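Local coordinates for PhnB protein (Bacillus cereus, PDB 3OMS), which is of unknown function but belongs to the PhnB-like branch of the glyoxalase superfamily and has been named a putative 3-demethylubiquinone-9 3-methyltransferase, at residues 15-28 against 123-135. Sequence-based numbering, arbitrary orientation.
Sequences LMFEGKAEEAMNFY and WLNDKYGVSWQLT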
ATOM      1  N   LEU A  15      -3.389  -5.001  -4.117  1.00 23.53           N
ATOM      2  CA  LEU A  15      -2.264  -5.302  -4.978  0.60 24.43           C
ATOM      3  C   LEU A  15      -2.733  -5.837  -6.342  1.00 25.16           C
ATOM      4  O   LEU A  15      -3.505  -6.800  -6.426  1.00 25.74           O
ATOM      5  CB  LEU A  15      -1.324  -6.293  -4.269  0.60 23.87           C
ATOM      6  CG  LEU A  15      -0.461  -5.811  -3.090  0.60 24.31           C
ATOM      7  CD1 LEU A  15      -1.241  -5.369  -1.824  0.60 24.15           C
ATOM      8  CD2 LEU A  15       0.539  -6.932  -2.726  0.60 23.11           C
HETATM    9  N   MSE A  16      -2.252  -5.199  -7.425  1.00 25.34           N
HETATM   10  CA  MSE A  16      -2.556  -5.616  -8.745  1.00 26.81           C
HETATM   11  C   MSE A  16      -1.334  -6.267  -9.418  1.00 27.75           C
HETATM   12  O   MSE A  16      -0.333  -5.585  -9.717  1.00 26.13           O
HETATM   13  CB  MSE A  16      -3.035  -4.414  -9.559  1.00 28.92           C
HETATM   14  CG  MSE A  16      -3.447  -4.750 -10.979  1.00 31.54           C
HETATM   15 SE   MSE A  16      -4.337  -3.250 -11.862  0.65 35.58          SE
HETATM   16  CE  MSE A  16      -2.831  -2.085 -11.868  1.00 34.20           C
ATOM     17  N   PHE A  17      -1.483  -7.572  -9.657  1.00 28.87           N
ATOM     18  CA  PHE A  17      -0.517  -8.438 -10.302  1.00 29.95           C
ATOM     19  C   PHE A  17      -0.928  -8.639 -11.755  1.00 31.90           C
ATOM     20  O   PHE A  17      -2.005  -8.179 -12.182  1.00 32.02           O
ATOM     21  CB  PHE A  17      -0.440  -9.803  -9.550  1.00 29.79           C
ATOM     22  CG  PHE A  17       0.068  -9.714  -8.162  1.00 27.98           C
ATOM     23  CD1 PHE A  17       1.416  -9.809  -7.895  1.00 30.09           C
ATOM     24  CD2 PHE A  17      -0.808  -9.592  -7.077  1.00 25.28           C
ATOM     25  CE1 PHE A  17       1.891  -9.747  -6.558  1.00 28.95           C
ATOM     26  CE2 PHE A  17      -0.363  -9.511  -5.789  1.00 25.09           C
ATOM     27  CZ  PHE A  17       1.026  -9.595  -5.515  1.00 28.49           C
ATOM     28  N   GLU A  18      -0.062  -9.283 -12.557  1.00 34.61           N
ATOM     29  CA  GLU A  18      -0.424  -9.665 -13.934  1.00 36.92           C
ATOM     30  C   GLU A  18      -0.254 -11.175 -14.182  1.00 38.29           C
ATOM     31  O   GLU A  18       0.315 -11.595 -15.200  1.00 40.09           O
ATOM     32  CB  GLU A  18       0.378  -8.834 -14.980  1.00 38.92           C
ATOM     33  CG  GLU A  18       0.016  -7.337 -14.899  1.00 40.63           C
ATOM     34  CD  GLU A  18       0.710  -6.450 -15.909  1.00 44.80           C
ATOM     35  OE1 GLU A  18       1.573  -6.934 -16.685  1.00 43.62           O
ATOM     36  OE2 GLU A  18       0.336  -5.254 -15.922  1.00 45.19           O
ATOM     37  N   GLY A  19      -0.766 -11.988 -13.265  1.00 37.51           N
ATOM     38  CA  GLY A  19      -0.705 -13.443 -13.424  1.00 38.60           C
ATOM     39  C   GLY A  19      -0.185 -14.179 -12.217  1.00 36.48           C
ATOM     40  O   GLY A  19      -0.326 -15.377 -12.152  1.00 38.59           O
ATOM     41  N   LYS A  20       0.397 -13.480 -11.265  1.00 33.82           N
ATOM     42  CA  LYS A  20       1.008 -14.110 -10.097  1.00 33.15           C
ATOM     43  C   LYS A  20       0.244 -13.912  -8.760  1.00 31.21           C
ATOM     44  O   LYS A  20       0.791 -14.251  -7.703  1.00 30.09           O
ATOM     45  CB  LYS A  20       2.444 -13.596  -9.946  1.00 33.44           C
ATOM     46  CG  LYS A  20       3.325 -13.797 -11.224  1.00 38.79           C
ATOM     47  CD  LYS A  20       4.127 -15.018 -11.118  1.00 44.13           C
ATOM     48  CE  LYS A  20       5.026 -15.223 -12.396  1.00 48.38           C
ATOM     49  NZ  LYS A  20       5.033 -16.652 -12.748  1.00 51.62           N
ATOM     50  N   ALA A  21      -0.984 -13.384  -8.802  1.00 29.47           N
ATOM     51  CA  ALA A  21      -1.698 -13.016  -7.566  1.00 29.32           C
ATOM     52  C   ALA A  21      -1.802 -14.226  -6.628  1.00 28.89           C
ATOM     53  O   ALA A  21      -1.535 -14.141  -5.430  1.00 28.42           O
ATOM     54  CB  ALA A  21      -3.106 -12.457  -7.860  1.00 27.08           C
ATOM     55  N   GLU A  22      -2.243 -15.356  -7.182  1.00 31.84           N
ATOM     56  CA  GLU A  22      -2.555 -16.505  -6.348  1.00 31.26           C
ATOM     57  C   GLU A  22      -1.265 -17.053  -5.733  1.00 31.96           C
ATOM     58  O   GLU A  22      -1.220 -17.325  -4.519  1.00 31.09           O
ATOM     59  CB  GLU A  22      -3.301 -17.580  -7.117  1.00 32.83           C
ATOM     60  CG  GLU A  22      -3.725 -18.755  -6.167  1.00 34.26           C
ATOM     61  CD  GLU A  22      -4.746 -19.689  -6.742  1.00 34.49           C
ATOM     62  OE1 GLU A  22      -5.214 -19.478  -7.895  1.00 34.28           O
ATOM     63  OE2 GLU A  22      -5.110 -20.651  -6.021  1.00 33.47           O
ATOM     64  N   GLU A  23      -0.212 -17.204  -6.558  1.00 31.52           N
ATOM     65  CA  GLU A  23       1.071 -17.644  -6.038  1.00 32.69           C
ATOM     66  C   GLU A  23       1.577 -16.689  -4.945  1.00 30.47           C
ATOM     67  O   GLU A  23       2.099 -17.113  -3.913  1.00 29.39           O
ATOM     68  CB  GLU A  23       2.087 -17.733  -7.182  1.00 34.62           C
ATOM     69  CG  GLU A  23       3.460 -18.293  -6.815  1.00 38.36           C
ATOM     70  CD  GLU A  23       4.446 -18.040  -7.977  1.00 41.46           C
ATOM     71  OE1 GLU A  23       4.226 -18.604  -9.055  1.00 44.67           O
ATOM     72  OE2 GLU A  23       5.362 -17.238  -7.831  1.00 41.24           O
ATOM     73  N   ALA A  24       1.424 -15.393  -5.190  1.00 30.21           N
ATOM     74  CA  ALA A  24       1.923 -14.372  -4.278  1.00 29.01           C
ATOM     75  C   ALA A  24       1.214 -14.429  -2.964  1.00 27.85           C
ATOM     76  O   ALA A  24       1.845 -14.446  -1.883  1.00 27.82           O
ATOM     77  CB  ALA A  24       1.765 -12.957  -4.916  1.00 30.09           C
HETATM   78  N   MSE A  25      -0.122 -14.548  -3.033  1.00 28.04           N
HETATM   79  CA  MSE A  25      -0.926 -14.682  -1.838  1.00 29.54           C
HETATM   80  C   MSE A  25      -0.598 -15.916  -1.020  1.00 30.30           C
HETATM   81  O   MSE A  25      -0.485 -15.864   0.207  1.00 30.95           O
HETATM   82  CB  MSE A  25      -2.408 -14.740  -2.252  1.00 29.72           C
HETATM   83  CG  MSE A  25      -3.378 -14.621  -1.210  1.00 35.29           C
HETATM   84 SE   MSE A  25      -5.104 -14.101  -2.122  0.65 34.42          SE
HETATM   85  CE  MSE A  25      -5.218 -15.649  -3.346  1.00 38.47           C
ATOM     86  N   ASN A  26      -0.461 -17.049  -1.697  1.00 30.57           N
ATOM     87  CA  ASN A  26      -0.051 -18.265  -1.002  1.00 33.03           C
ATOM     88  C   ASN A  26       1.303 -18.081  -0.303  1.00 32.17           C
ATOM     89  O   ASN A  26       1.504 -18.541   0.832  1.00 33.61           O
ATOM     90  CB  ASN A  26      -0.092 -19.480  -1.960  1.00 34.74           C
ATOM     91  CG  ASN A  26      -1.531 -20.026  -2.128  1.00 37.07           C
ATOM     92  OD1 ASN A  26      -2.067 -20.616  -1.227  1.00 45.48           O
ATOM     93  ND2 ASN A  26      -2.130 -19.793  -3.246  1.00 45.28           N
ATOM     94  N   PHE A  27       2.213 -17.371  -0.959  1.00 31.61           N
ATOM     95  CA  PHE A  27       3.535 -17.077  -0.379  1.00 31.06           C
ATOM     96  C   PHE A  27       3.406 -16.184   0.822  1.00 30.29           C
ATOM     97  O   PHE A  27       3.903 -16.530   1.902  1.00 30.70           O
ATOM     98  CB  PHE A  27       4.426 -16.433  -1.444  1.00 31.54           C
ATOM     99  CG  PHE A  27       5.787 -16.011  -0.942  1.00 31.10           C
ATOM    100  CD1 PHE A  27       6.624 -16.912  -0.304  1.00 36.60           C
ATOM    101  CD2 PHE A  27       6.246 -14.725  -1.187  1.00 33.49           C
ATOM    102  CE1 PHE A  27       7.916 -16.529   0.110  1.00 36.83           C
ATOM    103  CE2 PHE A  27       7.514 -14.335  -0.795  1.00 34.83           C
ATOM    104  CZ  PHE A  27       8.344 -15.221  -0.146  1.00 36.24           C
ATOM    105  N   TYR A  28       2.666 -15.078   0.690  1.00 28.46           N
ATOM    106  CA  TYR A  28       2.587 -14.088   1.787  1.00 28.01           C
ATOM    107  C   TYR A  28       1.905 -14.655   3.025  1.00 29.01           C
ATOM    108  O   TYR A  28       2.345 -14.444   4.151  1.00 29.50           O
ATOM    109  CB  TYR A  28       1.842 -12.832   1.346  1.00 26.67           C
ATOM    110  CG  TYR A  28       2.522 -12.072   0.223  1.00 27.35           C
ATOM    111  CD1 TYR A  28       3.926 -12.131   0.015  1.00 24.70           C
ATOM    112  CD2 TYR A  28       1.780 -11.265  -0.611  1.00 26.39           C
ATOM    113  CE1 TYR A  28       4.497 -11.416  -1.009  1.00 28.23           C
ATOM    114  CE2 TYR A  28       2.324 -10.595  -1.631  1.00 25.22           C
ATOM    115  CZ  TYR A  28       3.692 -10.650  -1.840  1.00 26.09           C
ATOM    116  OH  TYR A  28       4.174  -9.888  -2.864  1.00 25.23           O
ATOM    117  N   TRP A 123      15.276  -3.530   3.940  1.00 27.74           N
ATOM    118  CA  TRP A 123      14.315  -3.063   2.932  1.00 26.69           C
ATOM    119  C   TRP A 123      14.633  -3.810   1.651  1.00 26.66           C
ATOM    120  O   TRP A 123      15.781  -3.891   1.227  1.00 26.84           O
ATOM    121  CB  TRP A 123      14.450  -1.551   2.714  1.00 28.05           C
ATOM    122  CG  TRP A 123      13.314  -0.882   2.009  1.00 29.85           C
ATOM    123  CD1 TRP A 123      12.373  -1.450   1.220  1.00 31.41           C
ATOM    124  CD2 TRP A 123      13.006   0.519   2.047  1.00 38.33           C
ATOM    125  NE1 TRP A 123      11.517  -0.490   0.725  1.00 32.52           N
ATOM    126  CE2 TRP A 123      11.886   0.727   1.223  1.00 36.57           C
ATOM    127  CE3 TRP A 123      13.564   1.615   2.718  1.00 40.22           C
ATOM    128  CZ2 TRP A 123      11.273   1.996   1.082  1.00 40.09           C
ATOM    129  CZ3 TRP A 123      12.983   2.888   2.539  1.00 43.69           C
ATOM    130  CH2 TRP A 123      11.848   3.056   1.726  1.00 41.90           C
ATOM    131  N   LEU A 124      13.616  -4.412   1.068  1.00 25.87           N
ATOM    132  CA  LEU A 124      13.794  -5.160  -0.173  1.00 25.23           C
ATOM    133  C   LEU A 124      12.576  -5.055  -1.057  1.00 25.72           C
ATOM    134  O   LEU A 124      11.506  -4.566  -0.605  1.00 25.47           O
ATOM    135  CB  LEU A 124      14.034  -6.638   0.154  1.00 25.73           C
ATOM    136  CG  LEU A 124      13.051  -7.408   1.070  1.00 27.41           C
ATOM    137  CD1 LEU A 124      11.771  -7.745   0.257  1.00 28.43           C
ATOM    138  CD2 LEU A 124      13.717  -8.703   1.562  1.00 29.47           C
ATOM    139  N   ASN A 125      12.740  -5.488  -2.308  1.00 25.19           N
ATOM    140  CA  ASN A 125      11.611  -5.851  -3.165  1.00 25.06           C
ATOM    141  C   ASN A 125      11.550  -7.330  -3.299  1.00 26.02           C
ATOM    142  O   ASN A 125      12.576  -7.970  -3.494  1.00 26.16           O
ATOM    143  CB  ASN A 125      11.773  -5.250  -4.566  1.00 25.52           C
ATOM    144  CG  ASN A 125      11.822  -3.727  -4.577  1.00 25.64           C
ATOM    145  OD1 ASN A 125      12.538  -3.145  -5.414  1.00 33.67           O
ATOM    146  ND2 ASN A 125      11.026  -3.078  -3.766  1.00 24.05           N
ATOM    147  N   ASP A 126      10.377  -7.925  -3.145  1.00 25.07           N
ATOM    148  CA  ASP A 126      10.299  -9.372  -3.273  1.00 25.27           C
ATOM    149  C   ASP A 126      10.313  -9.788  -4.762  1.00 25.47           C
ATOM    150  O   ASP A 126      10.417  -8.953  -5.686  1.00 27.16           O
ATOM    151  CB  ASP A 126       9.110  -9.911  -2.467  1.00 24.66           C
ATOM    152  CG  ASP A 126       7.772  -9.530  -3.067  1.00 25.16           C
ATOM    153  OD1 ASP A 126       7.780  -9.137  -4.267  1.00 24.13           O
ATOM    154  OD2 ASP A 126       6.748  -9.676  -2.340  1.00 26.42           O
ATOM    155  N   LYS A 127      10.247 -11.080  -5.000  1.00 28.72           N
ATOM    156  CA  LYS A 127      10.330 -11.622  -6.350  1.00 30.25           C
ATOM    157  C   LYS A 127       9.211 -11.102  -7.262  1.00 31.22           C
ATOM    158  O   LYS A 127       9.283 -11.261  -8.475  1.00 30.89           O
ATOM    159  CB  LYS A 127      10.316 -13.154  -6.340  1.00 31.75           C
ATOM    160  CG  LYS A 127       9.010 -13.834  -5.905  1.00 33.64           C
ATOM    161  CD  LYS A 127       9.102 -15.351  -5.950  1.00 40.27           C
ATOM    162  CE  LYS A 127       9.901 -15.949  -4.776  1.00 44.48           C
ATOM    163  NZ  LYS A 127       9.350 -15.863  -3.381  1.00 42.56           N
ATOM    164  N   TYR A 128       8.132 -10.595  -6.669  1.00 30.28           N
ATOM    165  CA  TYR A 128       7.026 -10.043  -7.451  1.00 31.26           C
ATOM    166  C   TYR A 128       7.170  -8.559  -7.686  1.00 30.69           C
ATOM    167  O   TYR A 128       6.345  -7.965  -8.375  1.00 32.17           O
ATOM    168  CB  TYR A 128       5.676 -10.376  -6.748  1.00 31.28           C
ATOM    169  CG  TYR A 128       5.512 -11.847  -6.449  1.00 30.30           C
ATOM    170  CD1 TYR A 128       5.256 -12.753  -7.471  1.00 32.57           C
ATOM    171  CD2 TYR A 128       5.680 -12.349  -5.158  1.00 29.13           C
ATOM    172  CE1 TYR A 128       5.155 -14.105  -7.224  1.00 34.63           C
ATOM    173  CE2 TYR A 128       5.577 -13.660  -4.916  1.00 30.51           C
ATOM    174  CZ  TYR A 128       5.315 -14.549  -5.944  1.00 32.45           C
ATOM    175  OH  TYR A 128       5.232 -15.898  -5.682  1.00 37.63           O
ATOM    176  N   GLY A 129       8.162  -7.929  -7.052  1.00 29.43           N
ATOM    177  CA  GLY A 129       8.373  -6.517  -7.138  1.00 29.78           C
ATOM    178  C   GLY A 129       7.755  -5.695  -6.010  1.00 27.41           C
ATOM    179  O   GLY A 129       7.958  -4.466  -5.961  1.00 27.91           O
ATOM    180  N   VAL A 130       7.062  -6.354  -5.092  1.00 25.84           N
ATOM    181  CA  VAL A 130       6.415  -5.692  -3.958  1.00 25.47           C
ATOM    182  C   VAL A 130       7.458  -5.298  -2.908  1.00 25.25           C
ATOM    183  O   VAL A 130       8.346  -6.115  -2.581  1.00 23.95           O
ATOM    184  CB  VAL A 130       5.347  -6.574  -3.288  1.00 24.53           C
ATOM    185  CG1 VAL A 130       4.795  -5.878  -1.967  1.00 25.25           C
ATOM    186  CG2 VAL A 130       4.225  -6.830  -4.278  1.00 25.15           C
ATOM    187  N   SER A 131       7.418  -4.040  -2.460  1.00 23.43           N
ATOM    188  CA  SER A 131       8.464  -3.508  -1.555  1.00 23.98           C
ATOM    189  C   SER A 131       8.062  -3.697  -0.085  1.00 25.36           C
ATOM    190  O   SER A 131       6.939  -3.280   0.370  1.00 25.05           O
ATOM    191  CB  SER A 131       8.685  -2.050  -1.828  1.00 25.22           C
ATOM    192  OG  SER A 131       9.929  -1.576  -1.344  1.00 25.21           O
ATOM    193  N   TRP A 132       8.995  -4.291   0.657  1.00 25.93           N
ATOM    194  CA  TRP A 132       8.821  -4.603   2.068  1.00 25.77           C
ATOM    195  C   TRP A 132       9.955  -4.012   2.920  1.00 26.88           C
ATOM    196  O   TRP A 132      11.164  -4.112   2.575  1.00 25.65           O
ATOM    197  CB  TRP A 132       8.859  -6.102   2.260  1.00 26.74           C
ATOM    198  CG  TRP A 132       7.784  -6.907   1.629  1.00 24.28           C
ATOM    199  CD1 TRP A 132       7.775  -7.379   0.361  1.00 24.50           C
ATOM    200  CD2 TRP A 132       6.586  -7.398   2.252  1.00 24.32           C
ATOM    201  NE1 TRP A 132       6.661  -8.142   0.146  1.00 25.11           N
ATOM    202  CE2 TRP A 132       5.895  -8.153   1.282  1.00 23.36           C
ATOM    203  CE3 TRP A 132       6.039  -7.279   3.529  1.00 25.60           C
ATOM    204  CZ2 TRP A 132       4.684  -8.805   1.548  1.00 28.89           C
ATOM    205  CZ3 TRP A 132       4.809  -7.886   3.784  1.00 28.31           C
ATOM    206  CH2 TRP A 132       4.157  -8.665   2.800  1.00 26.90           C
ATOM    207  N   GLN A 133       9.557  -3.417   4.051  1.00 27.31           N
ATOM    208  CA  GLN A 133      10.505  -2.944   5.052  1.00 28.70           C
ATOM    209  C   GLN A 133      10.233  -3.763   6.290  1.00 29.29           C
ATOM    210  O   GLN A 133       9.080  -4.063   6.647  1.00 29.60           O
ATOM    211  CB  GLN A 133      10.325  -1.468   5.425  1.00 30.37           C
ATOM    212  CG  GLN A 133      10.576  -0.483   4.284  1.00 29.44           C
ATOM    213  CD  GLN A 133      10.389   0.938   4.745  1.00 30.49           C
ATOM    214  OE1 GLN A 133      11.087   1.408   5.652  1.00 31.51           O
ATOM    215  NE2 GLN A 133       9.423   1.637   4.143  1.00 27.24           N
ATOM    216  N   LEU A 134      11.297  -4.158   6.951  1.00 30.39           N
ATOM    217  CA  LEU A 134      11.160  -5.004   8.136  1.00 31.84           C
ATOM    218  C   LEU A 134      11.984  -4.417   9.243  1.00 32.81           C
ATOM    219  O   LEU A 134      13.103  -3.996   9.009  1.00 32.94           O
ATOM    220  CB  LEU A 134      11.616  -6.410   7.831  1.00 31.98           C
ATOM    221  CG  LEU A 134      10.745  -7.189   6.851  1.00 35.37           C
ATOM    222  CD1 LEU A 134      11.197  -6.927   5.423  1.00 34.96           C
ATOM    223  CD2 LEU A 134      10.866  -8.636   7.233  1.00 38.21           C
ATOM    224  N   THR A 135      11.396  -4.343  10.442  1.00 34.34           N
ATOM    225  CA  THR A 135      12.115  -3.838  11.572  1.00 36.75           C
ATOM    226  C   THR A 135      11.774  -4.614  12.841  1.00 39.03           C
ATOM    227  O   THR A 135      10.746  -5.269  12.913  1.00 37.71           O
ATOM    228  CB  THR A 135      11.857  -2.354  11.749  1.00 38.26           C
ATOM    229  OG1 THR A 135      12.866  -1.820  12.620  1.00 40.82           O
ATOM    230  CG2 THR A 135      10.423  -2.130  12.309  1.00 38.48           C
TER
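Asp126 OD2 is gripped by two donors, one from each segment. The hydroxyl Tyr28 OH gives it a 2.6 Å hydrogen bond on the syn lone pair, phenol and carboxylate planes only 19° apart, while Trp132 NE1 reaches the same OD2 from above the carboxylate plane at 2.9 Å. The other oxygen, OD1, takes the backbone N-H of Tyr128, making an Asx turn, and that of Val130 from the opposite face. Four bonds thus hold the buried carboxylate in place; aspartate suits the start of the 126-129 type I turn because its short side chain keeps OD1 close to those two backbone N-H groups and leaves OD2 for Tyr28 and Trp132. The indole also points its edge at one face of the Tyr28 ring, CZ2 lying 3.7 Å from Tyr28 CE1, an edge-to-face pair with planes at 67°.

Glyoxalase-superfamily folds are built from beta-alpha-beta-beta-beta units, and here strand 11-17 and helix 21-29 meet the hairpin between strands 121-125 and 131-136. Tyr128, at the tip of that hairpin, lies against helix 21-29. Ala24, small enough to let the ring close on the helix, sets CB over the centre of one face, 3.9 Å from the centroid, as a CH-pi contact. Tyr128 OH then donates to the anti lone pair of Glu23 OE2 at 2.5 Å; CG anti to the backbone N (chi1 -175°) and an extended chain carry that carboxylate to the ring's edge. Lys127, bent at chi3 and chi4, brings NZ over a face of Phe27, 3.6 Å from its centroid, a cation-pi contact. Deeper in, Val130 CG2 packs 4.0 Å from Leu15 CD2, and Phe17 offers the edge of its ring to Tyr128 CB, its own ring also meeting Phe79 edge-to-face.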